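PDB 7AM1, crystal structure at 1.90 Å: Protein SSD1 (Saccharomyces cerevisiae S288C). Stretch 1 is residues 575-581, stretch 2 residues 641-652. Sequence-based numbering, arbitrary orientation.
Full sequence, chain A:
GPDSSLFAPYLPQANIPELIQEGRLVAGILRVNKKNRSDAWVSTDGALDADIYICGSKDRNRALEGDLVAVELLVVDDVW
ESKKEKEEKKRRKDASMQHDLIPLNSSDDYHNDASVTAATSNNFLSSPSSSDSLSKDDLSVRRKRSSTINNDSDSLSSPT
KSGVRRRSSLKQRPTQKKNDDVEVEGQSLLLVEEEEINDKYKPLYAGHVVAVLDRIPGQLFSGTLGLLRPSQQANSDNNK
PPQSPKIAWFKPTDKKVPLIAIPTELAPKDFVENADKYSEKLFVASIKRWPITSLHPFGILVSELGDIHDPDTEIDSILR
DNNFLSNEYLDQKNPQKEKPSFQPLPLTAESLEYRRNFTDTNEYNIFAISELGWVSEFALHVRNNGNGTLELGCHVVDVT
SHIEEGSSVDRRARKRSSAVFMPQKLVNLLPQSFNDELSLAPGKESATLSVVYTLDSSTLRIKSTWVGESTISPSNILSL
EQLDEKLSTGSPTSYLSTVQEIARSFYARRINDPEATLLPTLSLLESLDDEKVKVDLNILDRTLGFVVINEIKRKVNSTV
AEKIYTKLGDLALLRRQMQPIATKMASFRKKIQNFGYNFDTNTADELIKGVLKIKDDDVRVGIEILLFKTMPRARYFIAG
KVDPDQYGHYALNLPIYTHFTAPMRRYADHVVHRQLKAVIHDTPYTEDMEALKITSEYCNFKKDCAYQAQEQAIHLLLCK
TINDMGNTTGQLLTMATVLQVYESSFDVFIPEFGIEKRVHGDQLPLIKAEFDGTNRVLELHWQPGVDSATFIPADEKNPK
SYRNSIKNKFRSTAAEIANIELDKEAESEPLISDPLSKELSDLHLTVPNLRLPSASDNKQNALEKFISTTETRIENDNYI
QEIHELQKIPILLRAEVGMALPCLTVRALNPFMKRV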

# COMPACT_ATOMS: atom_id res chain seq x y z
N ARG A 575 14.24 11.37 2.05
CA ARG A 575 13.20 10.37 2.27
C ARG A 575 13.80 9.24 3.09
O ARG A 575 14.84 8.69 2.71
CB ARG A 575 12.64 9.85 0.94
CG ARG A 575 11.48 8.88 1.08
CD ARG A 575 10.76 8.74 -0.25
NE ARG A 575 9.63 7.83 -0.19
CZ ARG A 575 8.42 8.15 0.26
NH1 ARG A 575 8.16 9.37 0.72
NH2 ARG A 575 7.46 7.24 0.25
N ARG A 576 13.17 8.93 4.21
CA ARG A 576 13.66 7.87 5.08
C ARG A 576 12.57 6.84 5.31
O ARG A 576 11.41 7.04 4.96
CB ARG A 576 14.16 8.43 6.42
CG ARG A 576 13.10 9.05 7.30
CD ARG A 576 13.76 9.52 8.57
NE ARG A 576 12.82 9.98 9.58
CZ ARG A 576 13.06 9.95 10.89
NH1 ARG A 576 14.20 9.44 11.35
NH2 ARG A 576 12.15 10.41 11.74
N GLN A 577 12.97 5.72 5.90
CA GLN A 577 12.05 4.63 6.19
C GLN A 577 12.59 3.91 7.41
O GLN A 577 13.70 3.37 7.37
CB GLN A 577 11.93 3.69 4.99
CG GLN A 577 10.66 2.85 4.98
CD GLN A 577 10.83 1.53 5.69
OE1 GLN A 577 11.93 0.97 5.74
NE2 GLN A 577 9.74 0.99 6.21
N MET A 578 11.82 3.94 8.50
CA MET A 578 12.34 3.50 9.78
C MET A 578 12.29 1.99 9.90
O MET A 578 11.37 1.33 9.40
CB MET A 578 11.55 4.15 10.92
CG MET A 578 12.43 4.55 12.11
SD MET A 578 11.67 5.79 13.18
N GLN A 579 13.27 1.44 10.61
CA GLN A 579 13.30 0.02 10.87
C GLN A 579 12.11 -0.38 11.73
O GLN A 579 11.52 0.45 12.43
CB GLN A 579 14.61 -0.36 11.55
CG GLN A 579 14.72 0.08 13.00
CD GLN A 579 16.06 -0.28 13.62
OE1 GLN A 579 16.62 -1.34 13.34
NE2 GLN A 579 16.59 0.62 14.44
N PRO A 580 11.73 -1.66 11.69
CA PRO A 580 10.61 -2.10 12.52
C PRO A 580 10.88 -1.81 13.99
O PRO A 580 12.00 -1.92 14.47
CB PRO A 580 10.53 -3.61 12.25
CG PRO A 580 11.18 -3.77 10.90
CD PRO A 580 12.28 -2.76 10.88
N ILE A 581 9.82 -1.41 14.70
CA ILE A 581 9.91 -1.23 16.14
C ILE A 581 10.29 -2.56 16.78
O ILE A 581 9.90 -3.64 16.31
CB ILE A 581 8.58 -0.67 16.66
CG1 ILE A 581 8.52 0.82 16.30
CG2 ILE A 581 8.47 -0.86 18.16
CD1 ILE A 581 7.16 1.40 16.36
N LYS A 641 15.61 18.69 10.32
CA LYS A 641 14.64 18.35 11.35
C LYS A 641 14.87 16.97 11.96
O LYS A 641 14.17 16.60 12.90
CB LYS A 641 13.22 18.41 10.77
CG LYS A 641 12.85 19.76 10.19
CD LYS A 641 12.97 20.85 11.25
CE LYS A 641 11.82 21.85 11.19
NZ LYS A 641 11.30 22.14 12.56
N VAL A 642 15.86 16.22 11.46
CA VAL A 642 16.08 14.84 11.85
C VAL A 642 17.56 14.65 12.16
O VAL A 642 18.43 15.27 11.54
CB VAL A 642 15.62 13.86 10.75
CG1 VAL A 642 16.08 12.43 11.04
CG2 VAL A 642 14.10 13.90 10.61
N ASP A 643 17.85 13.79 13.12
CA ASP A 643 19.23 13.47 13.46
C ASP A 643 19.90 12.78 12.27
O ASP A 643 19.33 11.82 11.72
CB ASP A 643 19.28 12.58 14.70
CG ASP A 643 20.70 12.32 15.16
OD1 ASP A 643 21.51 11.80 14.36
OD2 ASP A 643 21.02 12.63 16.33
N PRO A 644 21.08 13.23 11.84
CA PRO A 644 21.71 12.60 10.66
C PRO A 644 22.02 11.12 10.85
O PRO A 644 22.35 10.45 9.86
CB PRO A 644 23.00 13.42 10.48
CG PRO A 644 22.73 14.72 11.12
CD PRO A 644 21.82 14.42 12.28
N ASP A 645 21.92 10.59 12.06
CA ASP A 645 22.07 9.16 12.28
C ASP A 645 20.80 8.39 11.94
O ASP A 645 20.82 7.15 11.99
CB ASP A 645 22.45 8.89 13.74
CG ASP A 645 23.89 9.23 14.04
OD1 ASP A 645 24.71 9.31 13.10
OD2 ASP A 645 24.22 9.43 15.23
N GLN A 646 19.71 9.07 11.59
CA GLN A 646 18.42 8.43 11.35
C GLN A 646 17.86 8.79 9.98
O GLN A 646 16.64 8.84 9.79
CB GLN A 646 17.43 8.80 12.45
CG GLN A 646 17.87 8.37 13.84
CD GLN A 646 18.05 6.87 13.96
OE1 GLN A 646 17.39 6.10 13.27
NE2 GLN A 646 18.96 6.45 14.84
N TYR A 647 18.74 9.03 9.01
CA TYR A 647 18.34 9.28 7.63
C TYR A 647 18.11 8.00 6.84
O TYR A 647 17.69 8.08 5.68
CB TYR A 647 19.42 10.11 6.92
CG TYR A 647 19.57 11.55 7.35
CD1 TYR A 647 18.68 12.16 8.23
CD2 TYR A 647 20.62 12.32 6.85
CE1 TYR A 647 18.84 13.49 8.60
CE2 TYR A 647 20.79 13.63 7.21
CZ TYR A 647 19.90 14.22 8.08
OH TYR A 647 20.10 15.53 8.42
N GLY A 648 18.35 6.84 7.44
CA GLY A 648 18.37 5.61 6.67
C GLY A 648 17.00 5.21 6.16
O GLY A 648 15.96 5.54 6.73
N HIS A 649 17.03 4.51 5.03
CA HIS A 649 15.85 3.92 4.40
C HIS A 649 16.01 2.41 4.59
O HIS A 649 16.72 1.75 3.83
CB HIS A 649 15.77 4.32 2.93
CG HIS A 649 14.43 4.09 2.30
ND1 HIS A 649 13.82 2.85 2.26
CD2 HIS A 649 13.59 4.94 1.66
CE1 HIS A 649 12.66 2.95 1.64
NE2 HIS A 649 12.50 4.21 1.26
N TYR A 650 15.37 1.88 5.63
CA TYR A 650 15.59 0.49 6.04
C TYR A 650 15.25 -0.48 4.91
O TYR A 650 16.05 -1.37 4.58
CB TYR A 650 14.77 0.18 7.29
CG TYR A 650 14.91 -1.25 7.78
CD1 TYR A 650 15.89 -1.60 8.70
CD2 TYR A 650 14.05 -2.24 7.33
CE1 TYR A 650 16.02 -2.90 9.15
CE2 TYR A 650 14.17 -3.55 7.78
CZ TYR A 650 15.15 -3.87 8.69
OH TYR A 650 15.25 -5.17 9.12
N ALA A 651 14.07 -0.33 4.31
CA ALA A 651 13.61 -1.31 3.33
C ALA A 651 14.55 -1.39 2.13
O ALA A 651 14.64 -2.44 1.48
CB ALA A 651 12.20 -0.97 2.86
N LEU A 652 15.24 -0.29 1.81
CA LEU A 652 16.19 -0.23 0.71
C LEU A 652 17.64 -0.41 1.16
O LEU A 652 18.55 -0.38 0.33
CB LEU A 652 16.07 1.10 -0.04
CG LEU A 652 14.74 1.38 -0.73
CD1 LEU A 652 14.73 2.78 -1.34
CD2 LEU A 652 14.45 0.35 -1.78
O HOH W 1 17.23 9.84 3.67

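Gln 577 makes three of the four direct hydrogen bonds across the contact, using its backbone amide, its backbone carbonyl and its side-chain amide oxygen to hydrogen-bond three residues of the other stretch, Gly 648, Tyr 650 and Ala 651. Its N donates to Gly 648 O (3.1 Å, with an almost linear N-H...O angle of 177°), its O accepts from Tyr 650 N (2.8 Å), and its OE1 accepts from Ala 651 N (2.9 Å, at a more bent 141°). The two backbone bonds flank His 649 and form a single beta bridge, in which the CA atoms of Gln 577 and His 649 lie 4.3 Å apart. The pairing does not extend into a ladder: beyond the bridge, the side chain of Gln 577 takes over as acceptor. Its chi1 of -159° and chi2 of -90° bring OE1 to the Ala 651 amide, while its NE2 is satisfied elsewhere in the structure.

Gln 577 O and Gly 648 O, both acceptors, lie 3.2 Å apart and are not bonded to each other; each accepts an N-H from across the contact. Gln 577 CB lies over one face of the His 649 imidazole, 3.5 Å from CB to the ring centroid and only 14° off the ring normal, a CH-pi contact. Within the same stretch, Leu 652 N makes a weak hydrogen bond to His 649 ND1 (3.5 Å), and His 649 NE2 is bonded elsewhere in the structure. Arg 575 O lies near the plane of the imidazole, at its edge, 4.1 Å from His 649 CD2.

Past the bridge, the chain of stretch 1 packs on the Tyr 650 ring. Pro 580 CD sits 3.8 Å from the ring centroid, 16° off the normal, and Gln 579 CA lies over the ring at 4.1 Å from the centroid and 28° off the normal. These CH-pi contacts engage the proline ring and the backbone of its predecessor. The side chain of Gln 579 adds little beyond its CB, 3.4 Å from Tyr 650 CD1. Met 578, whose CA-to-CB bond points away, contributes little.

On the other side of Gln 577, Arg 576 reaches out along an extended side chain, with chi2 and chi3 both t. Its NH1 donates to Gln 646 O (3.0 Å, 159°), which lies near the plane of the guanidinium, as suits an N-H donor. Val 642 CG1 covers one face of the same group, 3.5 Å from Arg 576 NH1. The turn that presents Gln 646 is braced within its own stretch: Gln 646 N bonds to Asp 643 O (2.8 Å), and Asp 645 N to Asp 643 OD1 (2.6 Å).

A water completes the junction beside the bridge. Arg 575 O and Tyr 647 O, 4.2 Å apart, are both acceptors, and the water lies 2.8 Å from Arg 575 O and 2.7 Å from Tyr 647 O, linking two carbonyls that could not bond directly.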